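Putative DNA binding protein (Bacteroides thetaiotaomicron VPI-5482, PDB 3HTN) is a metal-binding protein of the PCC (DUF296) family that holds nickel in this crystal and may bind DNA. Local coordinates at residues L32-K37 and V92-L96; I52-R58 and H111-Q117; R131-T135 and Y145-R149. All coordinates share one frame; numbering follows the deposited sequence.

Interaction 1. Residues L32-K37 and V92-L96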
loop_
_atom_site.group_PDB
_atom_site.type_symbol
_atom_site.label_atom_id
_atom_site.label_comp_id
_atom_site.label_asym_id
_atom_site.label_seq_id
_atom_site.Cartn_x
_atom_site.Cartn_y
_atom_site.Cartn_z
ATOM N N LEU A 32 -5.871 0.820 16.943
ATOM C CA LEU A 32 -6.587 0.118 15.864
ATOM C C LEU A 32 -7.296 -1.115 16.372
ATOM O O LEU A 32 -8.423 -1.405 15.937
ATOM C CB LEU A 32 -5.655 -0.218 14.706
ATOM C CG LEU A 32 -5.152 0.980 13.906
ATOM C CD1 LEU A 32 -3.957 0.599 13.035
ATOM C CD2 LEU A 32 -6.242 1.622 13.016
ATOM N N ASN A 33 -6.657 -1.857 17.273
ATOM C CA ASN A 33 -7.304 -3.017 17.892
ATOM C C ASN A 33 -8.583 -2.585 18.582
ATOM O O ASN A 33 -9.655 -3.146 18.336
ATOM C CB ASN A 33 -6.375 -3.716 18.903
ATOM C CG ASN A 33 -5.429 -4.702 18.249
ATOM O OD1 ASN A 33 -5.829 -5.797 17.859
ATOM N ND2 ASN A 33 -4.167 -4.332 18.153
ATOM N N ALA A 34 -8.469 -1.539 19.393
ATOM C CA ALA A 34 -9.600 -1.015 20.164
ATOM C C ALA A 34 -10.744 -0.549 19.252
ATOM O O ALA A 34 -11.926 -0.789 19.553
ATOM C CB ALA A 34 -9.131 0.125 21.053
ATOM N N PHE A 35 -10.390 0.086 18.135
ATOM C CA PHE A 35 -11.375 0.506 17.167
ATOM C C PHE A 35 -12.164 -0.666 16.592
ATOM O O PHE A 35 -13.375 -0.644 16.550
ATOM C CB PHE A 35 -10.708 1.257 16.020
ATOM C CG PHE A 35 -11.688 1.711 15.021
ATOM C CD1 PHE A 35 -12.457 2.804 15.290
ATOM C CD2 PHE A 35 -11.912 0.994 13.853
ATOM C CE1 PHE A 35 -13.428 3.211 14.411
ATOM C CE2 PHE A 35 -12.887 1.380 12.991
ATOM C CZ PHE A 35 -13.632 2.502 13.257
ATOM N N CYS A 36 -11.446 -1.676 16.124
ATOM C CA CYS A 36 -12.068 -2.850 15.542
ATOM C C CYS A 36 -12.937 -3.567 16.561
ATOM O O CYS A 36 -14.014 -4.065 16.228
ATOM C CB CYS A 36 -11.017 -3.811 14.988
ATOM S SG CYS A 36 -10.104 -3.163 13.583
ATOM N N LYS A 37 -12.455 -3.634 17.795
ATOM C CA LYS A 37 -13.233 -4.244 18.863
ATOM C C LYS A 37 -14.518 -3.442 19.093
ATOM O O LYS A 37 -15.614 -4.011 19.148
ATOM C CB LYS A 37 -12.408 -4.326 20.145
ATOM C CG LYS A 37 -13.163 -4.964 21.309
ATOM C CD LYS A 37 -12.280 -5.216 22.517
ATOM C CE LYS A 37 -13.133 -5.676 23.709
ATOM N NZ LYS A 37 -12.286 -6.009 24.889
ATOM N N VAL A 92 -10.105 -9.724 18.398
ATOM C CA VAL A 92 -9.649 -9.143 17.145
ATOM C C VAL A 92 -8.202 -9.587 16.935
ATOM O O VAL A 92 -7.406 -9.593 17.878
ATOM C CB VAL A 92 -9.739 -7.584 17.170
ATOM C CG1 VAL A 92 -8.963 -6.955 15.997
ATOM C CG2 VAL A 92 -11.192 -7.128 17.168
ATOM N N TYR A 93 -7.848 -9.932 15.690
ATOM C CA TYR A 93 -6.479 -10.263 15.327
ATOM C C TYR A 93 -6.078 -9.340 14.186
ATOM O O TYR A 93 -6.705 -9.356 13.134
ATOM C CB TYR A 93 -6.365 -11.716 14.887
ATOM C CG TYR A 93 -4.927 -12.122 14.715
ATOM C CD1 TYR A 93 -4.279 -11.999 13.500
ATOM C CD2 TYR A 93 -4.209 -12.629 15.774
ATOM C CE1 TYR A 93 -2.968 -12.380 13.337
ATOM C CE2 TYR A 93 -2.869 -13.013 15.623
ATOM C CZ TYR A 93 -2.257 -12.884 14.399
ATOM O OH TYR A 93 -0.939 -13.250 14.235
ATOM N N LEU A 94 -5.078 -8.497 14.431
ATOM C CA LEU A 94 -4.546 -7.617 13.415
ATOM C C LEU A 94 -3.206 -8.144 12.931
ATOM O O LEU A 94 -2.386 -8.553 13.724
ATOM C CB LEU A 94 -4.328 -6.218 13.967
ATOM C CG LEU A 94 -5.559 -5.499 14.465
ATOM C CD1 LEU A 94 -5.192 -4.054 14.824
ATOM C CD2 LEU A 94 -6.633 -5.553 13.424
ATOM N N HIS A 95 -2.994 -8.144 11.614
ATOM C CA HIS A 95 -1.720 -8.459 11.012
ATOM C C HIS A 95 -1.352 -7.256 10.163
ATOM O O HIS A 95 -1.971 -7.027 9.143
ATOM C CB HIS A 95 -1.822 -9.741 10.191
ATOM C CG HIS A 95 -0.519 -10.230 9.662
ATOM N ND1 HIS A 95 -0.439 -11.099 8.601
ATOM C CD2 HIS A 95 0.761 -9.919 9.998
ATOM C CE1 HIS A 95 0.838 -11.335 8.331
ATOM N NE2 HIS A 95 1.586 -10.649 9.180
ATOM N N LEU A 96 -0.376 -6.493 10.642
ATOM C CA LEU A 96 -0.018 -5.211 10.071
ATOM C C LEU A 96 1.450 -5.183 9.751
ATOM O O LEU A 96 2.275 -5.556 10.574
ATOM C CB LEU A 96 -0.317 -4.088 11.085
ATOM C CG LEU A 96 -1.730 -4.028 11.674
ATOM C CD1 LEU A 96 -1.845 -2.880 12.685
ATOM C CD2 LEU A 96 -2.773 -3.920 10.551
HETATM O O HOH W 1 -4.542 -8.159 17.202
#

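Interaction 2. Residues I52-R58 and H111-Q117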
loop_
_atom_site.group_PDB
_atom_site.type_symbol
_atom_site.label_atom_id
_atom_site.label_comp_id
_atom_site.label_asym_id
_atom_site.label_seq_id
_atom_site.Cartn_x
_atom_site.Cartn_y
_atom_site.Cartn_z
ATOM N N ILE A 52 5.314 9.185 13.302
ATOM C CA ILE A 52 5.551 8.494 14.561
ATOM C C ILE A 52 6.893 8.887 15.164
ATOM O O ILE A 52 7.785 9.375 14.484
ATOM C CB ILE A 52 5.509 6.961 14.400
ATOM C CG1 ILE A 52 6.579 6.476 13.425
ATOM C CG2 ILE A 52 4.127 6.504 13.933
ATOM C CD1 ILE A 52 6.662 4.985 13.277
ATOM N N GLY A 53 6.989 8.695 16.472
ATOM C CA GLY A 53 8.213 8.926 17.243
ATOM C C GLY A 53 8.866 7.701 17.836
ATOM O O GLY A 53 9.952 7.799 18.443
ATOM N N GLU A 54 8.232 6.543 17.640
ATOM C CA GLU A 54 8.762 5.272 18.115
ATOM C C GLU A 54 8.117 4.171 17.285
ATOM O O GLU A 54 6.943 4.265 16.942
ATOM C CB GLU A 54 8.496 5.087 19.610
ATOM C CG GLU A 54 9.263 3.930 20.226
ATOM C CD GLU A 54 9.401 4.049 21.731
ATOM O OE1 GLU A 54 9.740 5.158 22.224
ATOM O OE2 GLU A 54 9.187 3.025 22.420
ATOM N N LEU A 55 8.896 3.147 16.947
ATOM C CA LEU A 55 8.442 2.031 16.131
ATOM C C LEU A 55 9.050 0.753 16.615
ATOM O O LEU A 55 10.244 0.731 16.882
ATOM C CB LEU A 55 8.945 2.225 14.702
ATOM C CG LEU A 55 8.638 1.136 13.676
ATOM C CD1 LEU A 55 7.128 0.993 13.420
ATOM C CD2 LEU A 55 9.395 1.381 12.386
ATOM N N THR A 56 8.252 -0.305 16.690
ATOM C CA THR A 56 8.792 -1.625 16.975
ATOM C C THR A 56 8.379 -2.557 15.839
ATOM O O THR A 56 7.185 -2.722 15.560
ATOM C CB THR A 56 8.334 -2.202 18.302
ATOM O OG1 THR A 56 8.645 -1.266 19.340
ATOM C CG2 THR A 56 9.060 -3.533 18.586
ATOM N N LEU A 57 9.386 -3.184 15.225
ATOM C CA LEU A 57 9.217 -4.198 14.189
ATOM C C LEU A 57 9.697 -5.530 14.683
ATOM O O LEU A 57 10.570 -5.582 15.546
ATOM C CB LEU A 57 10.004 -3.822 12.937
ATOM C CG LEU A 57 9.712 -2.463 12.307
ATOM C CD1 LEU A 57 10.690 -2.184 11.153
ATOM C CD2 LEU A 57 8.226 -2.342 11.872
ATOM N N ARG A 58 9.132 -6.609 14.150
ATOM C CA ARG A 58 9.577 -7.968 14.444
ATOM C C ARG A 58 10.115 -8.632 13.201
ATOM O O ARG A 58 9.461 -8.602 12.153
ATOM C CB ARG A 58 8.435 -8.816 14.975
ATOM C CG ARG A 58 8.835 -10.257 15.252
ATOM C CD ARG A 58 7.848 -10.994 16.083
ATOM N NE ARG A 58 7.824 -10.495 17.445
ATOM C CZ ARG A 58 6.975 -10.879 18.402
ATOM N NH1 ARG A 58 5.994 -11.707 18.145
ATOM N NH2 ARG A 58 7.072 -10.377 19.607
ATOM N N HIS A 111 7.260 -6.268 9.785
ATOM C CA HIS A 111 6.068 -6.625 10.540
ATOM C C HIS A 111 5.962 -5.713 11.745
ATOM O O HIS A 111 6.865 -5.646 12.556
ATOM C CB HIS A 111 6.159 -8.081 10.952
ATOM C CG HIS A 111 5.176 -8.519 11.991
ATOM N ND1 HIS A 111 3.893 -8.031 12.100
ATOM C CD2 HIS A 111 5.283 -9.498 12.916
ATOM C CE1 HIS A 111 3.268 -8.676 13.076
ATOM N NE2 HIS A 111 4.100 -9.555 13.594
ATOM N N LEU A 112 4.854 -4.982 11.820
ATOM C CA LEU A 112 4.628 -3.995 12.850
ATOM C C LEU A 112 4.109 -4.579 14.146
ATOM O O LEU A 112 3.083 -5.268 14.152
ATOM C CB LEU A 112 3.594 -2.980 12.349
ATOM C CG LEU A 112 3.142 -1.906 13.320
ATOM C CD1 LEU A 112 4.307 -0.963 13.725
ATOM C CD2 LEU A 112 1.968 -1.131 12.713
ATOM N N LEU A 113 4.796 -4.293 15.248
ATOM C CA LEU A 113 4.288 -4.608 16.595
ATOM C C LEU A 113 3.656 -3.423 17.293
ATOM O O LEU A 113 2.637 -3.566 17.962
ATOM C CB LEU A 113 5.399 -5.147 17.501
ATOM C CG LEU A 113 6.039 -6.476 17.079
ATOM C CD1 LEU A 113 6.972 -6.935 18.195
ATOM C CD2 LEU A 113 4.966 -7.552 16.764
ATOM N N SER A 114 4.271 -2.261 17.144
ATOM C CA SER A 114 3.770 -1.055 17.771
ATOM C C SER A 114 4.403 0.171 17.167
ATOM O O SER A 114 5.453 0.097 16.535
ATOM C CB SER A 114 4.075 -1.075 19.263
ATOM O OG SER A 114 5.469 -1.067 19.507
ATOM N N ALA A 115 3.737 1.302 17.348
ATOM C CA ALA A 115 4.251 2.580 16.889
ATOM C C ALA A 115 3.525 3.674 17.645
ATOM O O ALA A 115 2.313 3.618 17.746
ATOM C CB ALA A 115 4.070 2.764 15.404
ATOM N N ILE A 116 4.257 4.664 18.139
ATOM C CA ILE A 116 3.669 5.785 18.876
ATOM C C ILE A 116 3.576 6.993 17.958
ATOM O O ILE A 116 4.599 7.508 17.498
ATOM C CB ILE A 116 4.496 6.145 20.126
ATOM C CG1 ILE A 116 4.590 4.930 21.065
ATOM C CG2 ILE A 116 3.874 7.360 20.850
ATOM C CD1 ILE A 116 5.546 5.140 22.272
ATOM N N GLN A 117 2.351 7.445 17.701
ATOM C CA GLN A 117 2.132 8.594 16.859
ATOM C C GLN A 117 2.775 9.863 17.398
ATOM O O GLN A 117 2.778 10.122 18.595
ATOM C CB GLN A 117 0.641 8.777 16.664
ATOM C CG GLN A 117 0.228 9.851 15.673
ATOM C CD GLN A 117 -1.198 9.753 15.342
ATOM O OE1 GLN A 117 -1.709 8.659 15.115
ATOM N NE2 GLN A 117 -1.866 10.885 15.287
HETATM O O HOH W 2 6.956 1.109 19.537
HETATM O O HOH W 3 9.889 -7.496 9.764
#

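Interaction 3. Residues R131-T135 and Y145-R149. With SO4 (sulfate ion), chain G.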
loop_
_atom_site.group_PDB
_atom_site.type_symbol
_atom_site.label_atom_id
_atom_site.label_comp_id
_atom_site.label_asym_id
_atom_site.label_seq_id
_atom_site.Cartn_x
_atom_site.Cartn_y
_atom_site.Cartn_z
ATOM N N ARG A 131 -16.812 -13.425 8.879
ATOM C CA ARG A 131 -15.827 -14.055 9.761
ATOM C C ARG A 131 -14.631 -14.553 8.964
ATOM O O ARG A 131 -14.806 -15.137 7.906
ATOM C CB ARG A 131 -16.457 -15.242 10.497
ATOM C CG ARG A 131 -15.494 -16.173 11.249
ATOM C CD ARG A 131 -16.264 -17.272 11.945
ATOM N NE ARG A 131 -15.373 -18.211 12.632
ATOM C CZ ARG A 131 -14.803 -17.992 13.816
ATOM N NH1 ARG A 131 -15.005 -16.846 14.456
ATOM N NH2 ARG A 131 -14.030 -18.927 14.371
ATOM N N ILE A 132 -13.425 -14.280 9.456
ATOM C CA ILE A 132 -12.187 -14.909 8.944
ATOM C C ILE A 132 -11.358 -15.178 10.180
ATOM O O ILE A 132 -11.042 -14.257 10.926
ATOM C CB ILE A 132 -11.365 -14.054 7.971
ATOM C CG1 ILE A 132 -12.188 -13.685 6.733
ATOM C CG2 ILE A 132 -10.110 -14.817 7.547
ATOM C CD1 ILE A 132 -11.434 -12.781 5.754
ATOM N N SER A 133 -11.050 -16.443 10.427
ATOM C CA SER A 133 -10.290 -16.857 11.596
ATOM C C SER A 133 -8.893 -17.274 11.183
ATOM O O SER A 133 -8.463 -17.084 10.032
ATOM C CB SER A 133 -11.008 -18.004 12.327
ATOM O OG SER A 133 -10.406 -18.334 13.591
ATOM N N ARG A 134 -8.166 -17.790 12.163
ATOM C CA ARG A 134 -6.810 -18.224 11.980
ATOM C C ARG A 134 -6.507 -19.397 12.853
ATOM O O ARG A 134 -7.127 -19.592 13.895
ATOM C CB ARG A 134 -5.874 -17.112 12.377
ATOM C CG ARG A 134 -5.841 -16.042 11.347
ATOM C CD ARG A 134 -4.771 -15.145 11.647
ATOM N NE ARG A 134 -4.828 -13.959 10.829
ATOM C CZ ARG A 134 -4.071 -13.714 9.776
ATOM N NH1 ARG A 134 -3.222 -14.592 9.347
ATOM N NH2 ARG A 134 -4.182 -12.546 9.162
ATOM N N THR A 135 -5.498 -20.149 12.437
ATOM C CA THR A 135 -5.044 -21.306 13.181
ATOM C C THR A 135 -3.544 -21.256 13.252
ATOM O O THR A 135 -2.869 -21.071 12.220
ATOM C CB THR A 135 -5.480 -22.588 12.488
ATOM O OG1 THR A 135 -6.897 -22.647 12.548
ATOM C CG2 THR A 135 -4.881 -23.846 13.151
ATOM N N TYR A 145 -4.198 -17.845 8.052
ATOM C CA TYR A 145 -5.606 -17.766 7.725
ATOM C C TYR A 145 -6.246 -19.156 7.721
ATOM O O TYR A 145 -5.692 -20.109 7.168
ATOM C CB TYR A 145 -5.799 -17.132 6.353
ATOM C CG TYR A 145 -5.886 -15.640 6.256
ATOM C CD1 TYR A 145 -6.569 -14.872 7.208
ATOM C CD2 TYR A 145 -5.439 -15.012 5.104
ATOM C CE1 TYR A 145 -6.713 -13.503 7.044
ATOM C CE2 TYR A 145 -5.599 -13.665 4.925
ATOM C CZ TYR A 145 -6.250 -12.922 5.902
ATOM O OH TYR A 145 -6.480 -11.582 5.751
ATOM N N ASP A 146 -7.424 -19.250 8.326
ATOM C CA ASP A 146 -8.206 -20.480 8.343
ATOM C C ASP A 146 -9.622 -20.089 7.948
ATOM O O ASP A 146 -10.335 -19.445 8.736
ATOM C CB ASP A 146 -8.143 -21.108 9.720
ATOM C CG ASP A 146 -8.774 -22.474 9.760
ATOM O OD1 ASP A 146 -9.759 -22.687 9.033
ATOM O OD2 ASP A 146 -8.282 -23.340 10.506
ATOM N N PHE A 147 -9.995 -20.417 6.712
ATOM C CA PHE A 147 -11.290 -20.030 6.180
ATOM C C PHE A 147 -12.389 -21.028 6.576
ATOM O O PHE A 147 -13.551 -20.799 6.285
ATOM C CB PHE A 147 -11.232 -19.897 4.650
ATOM C CG PHE A 147 -10.189 -18.889 4.142
ATOM C CD1 PHE A 147 -10.125 -17.591 4.646
ATOM C CD2 PHE A 147 -9.286 -19.256 3.159
ATOM C CE1 PHE A 147 -9.172 -16.681 4.170
ATOM C CE2 PHE A 147 -8.346 -18.364 2.672
ATOM C CZ PHE A 147 -8.280 -17.069 3.178
ATOM N N GLU A 148 -12.032 -22.112 7.257
ATOM C CA GLU A 148 -12.994 -23.129 7.695
ATOM C C GLU A 148 -13.513 -22.968 9.108
ATOM O O GLU A 148 -14.694 -23.253 9.369
ATOM C CB GLU A 148 -12.351 -24.500 7.618
ATOM C CG GLU A 148 -11.762 -24.875 6.276
ATOM C CD GLU A 148 -12.783 -24.946 5.189
ATOM O OE1 GLU A 148 -13.887 -25.490 5.440
ATOM O OE2 GLU A 148 -12.485 -24.455 4.080
ATOM N N ARG A 149 -12.652 -22.569 10.039
ATOM C CA ARG A 149 -13.051 -22.579 11.441
ATOM C C ARG A 149 -13.933 -21.379 11.799
ATOM O O ARG A 149 -14.043 -20.364 11.101
ATOM C CB ARG A 149 -11.836 -22.708 12.387
ATOM C CG ARG A 149 -11.044 -21.466 12.589
ATOM C CD ARG A 149 -9.788 -21.726 13.417
ATOM N NE ARG A 149 -10.019 -21.852 14.866
ATOM C CZ ARG A 149 -9.113 -22.347 15.721
ATOM N NH1 ARG A 149 -7.954 -22.808 15.302
ATOM N NH2 ARG A 149 -9.393 -22.436 17.017
ATOM O OXT ARG A 149 -14.558 -21.444 12.855
HETATM S S SO4 G . -11.969 -17.128 16.835
HETATM O O1 SO4 G . -10.990 -18.161 17.272
HETATM O O2 SO4 G . -11.853 -15.951 17.733
HETATM O O3 SO4 G . -13.333 -17.646 16.939
HETATM O O4 SO4 G . -11.821 -16.842 15.407
HETATM O O HOH W 4 -14.086 -17.696 6.953
HETATM O O HOH W 5 -12.106 -20.565 16.511
HETATM O O HOH W 6 -12.873 -18.812 9.167
#

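Interaction 1. Residues L32-K37 and V92-L96
The helical segment Leu32-Lys37 lies over the strand segment Val92-Leu96 with their axes 8.7 Å apart and their N-to-C directions 137° apart; as in any strand, alternate residues face one way, here Val92, Leu94 and Leu96 toward the helix. Leu94 is the centre of the contact. Its CD1 methyl reaches CB of Leu32 at 3.9 Å and also packs against the amide of Asn33, whose OD1 is 3.4 Å from Leu94 CG; the two side chains run alongside one another, head to tail. With CG beside its own backbone N (chi1 -84°), Asn33 leans over the strand at the partly exposed margin, where a polar residue suits. A water donates to Asn33 OD1 at 2.8 Å and accepts from Leu94 N, while Asn33 ND2 is held by Val29 O within the helix. Val92 splits its branches: CG1 meets CB of Cys36 at 3.9 Å, and CG2 rests against the backbone of Lys37, whose long chain leads off to solvent. At the other end the methyls Leu32 CD1 and Leu96 CD1 meet. Cys36 also packs on Ile85 of strand 76-88 and Leu32 on Ile22 of strand 17-22, so helix 28-39 spans several strands of the large antiparallel sheet.

Interaction 2. Residues I52-R58 and H111-Q117
Leu55 and Leu112 share one side-chain shape, CG anti to the backbone N and then a turn at chi2 of 64°, and this carries their CD1 methyls together at 3.4 Å, tighter than usual carbon contact. On the same buried face Ala115 CB lies 4.1 Å from Leu55 CD1 and also meets Ile52 CG2; its single methyl leaves room for the larger branches. The other face is more polar. Thr56 and Ser114 turn their hydroxyls to a shared water, 2.6 Å from Ser114 OG, and Thr56 OG1 has a further partner in Thr71. Arg58, bent at chi3 (-69°), lays one guanidinium face over Leu113 CD2, so the leucine shields the flat group while NE pairs with Asp69. Arg58 CB also packs obliquely against the ring of His111, at CD2. At the far end Glu54 and Ile116 lie side by side, aliphatic carbons together.

The backbones run antiparallel. Thr56 N donates to Ser114 O at 2.8 Å, nearly straight at 172°, whereas Thr56 O receives Leu113 N at 2.9 Å and, weakly, Ser114 N. Arg58 N then bonds to His111 O. Where the chain turns a corner, Gly53 N reaches Ile116 O at 2.9 Å.

Two residues, Leu113 and Ser114, facing the single Thr56 define a classic beta bulge, which shifts the register by one. It lies between strands 54-60 and 107-117 of the PCC-domain sheet, close to the metal site: His111, near His95 and His97, is seen as an Fe(3+) ligand in a structure of this protein, though no iron is bound to it in this chain, and its side chain comes within about 3 Å of the bound nickel.

Interaction 3. Residues R131-T135 and Y145-R149
The beta hairpin of strands 133-137 and 142-146 is fastened at its base to the C-terminal tail, beside a sulfate probably from the crystallisation liquor. Arg131, extended from CG to NE, grips the terminal carboxylate of Arg149 side-on: NE bonds to O at 3.0 Å, on a lone pair, and NH2 makes a salt bridge to OXT. Its guanidinium edge also turns to sulfate O3, while Ser133 OG donates to sulfate O4 at 2.7 Å. Asp146 N donates to Ser133 O. Asp146 OD2 receives the hydroxyl of Thr135 OG1 at 2.6 Å, and that OG1 in turn accepts Arg149 NH1 at 3.0 Å in the guanidinium plane. Asp146 OD1 takes the backbone N of Glu148 and of Arg149, so a short carboxylate suits this place, serving turn and hydroxyl at once. With an alanine here, the two amides and the Thr135 hydroxyl are likely to lose their acceptor and the turn to be less firmly fixed.

Next along the hairpin, the guanidinium of Arg134 stacks over the Tyr145 ring, planes 18° apart and centres 4.2 Å apart, an off-centre cation-pi pair; its NH1 forms a salt bridge with Glu122 of the second subunit. Ile132 CG2 packs on Tyr145 CD1 at 3.6 Å and on the edge of Phe147. Glu148 and Arg149 bonding back to Asp146 form an Asx turn within a longer Asx motif, here ending a beta hairpin.

From the N terminus, helix 28-39 comes first, and interaction 1 closes a long loop when strand 91-101 packs against it. Strand 54-60 lies inside that loop, but its partner, strand 107-117, comes after it, so interactions 1 and 2 cross along the chain. They also touch: strands 91-101 and 107-117 are neighbours in the large sheet, Leu96 O lies 2.9 Å from Leu112 N, and His95 and His111 approach near the nickel. Interaction 3 follows in series, closing a short loop at the C terminus. It meets interaction 1 where Arg134 packs on Tyr93 and His95, but lies about 9 Å from interaction 2 at the nearest atoms.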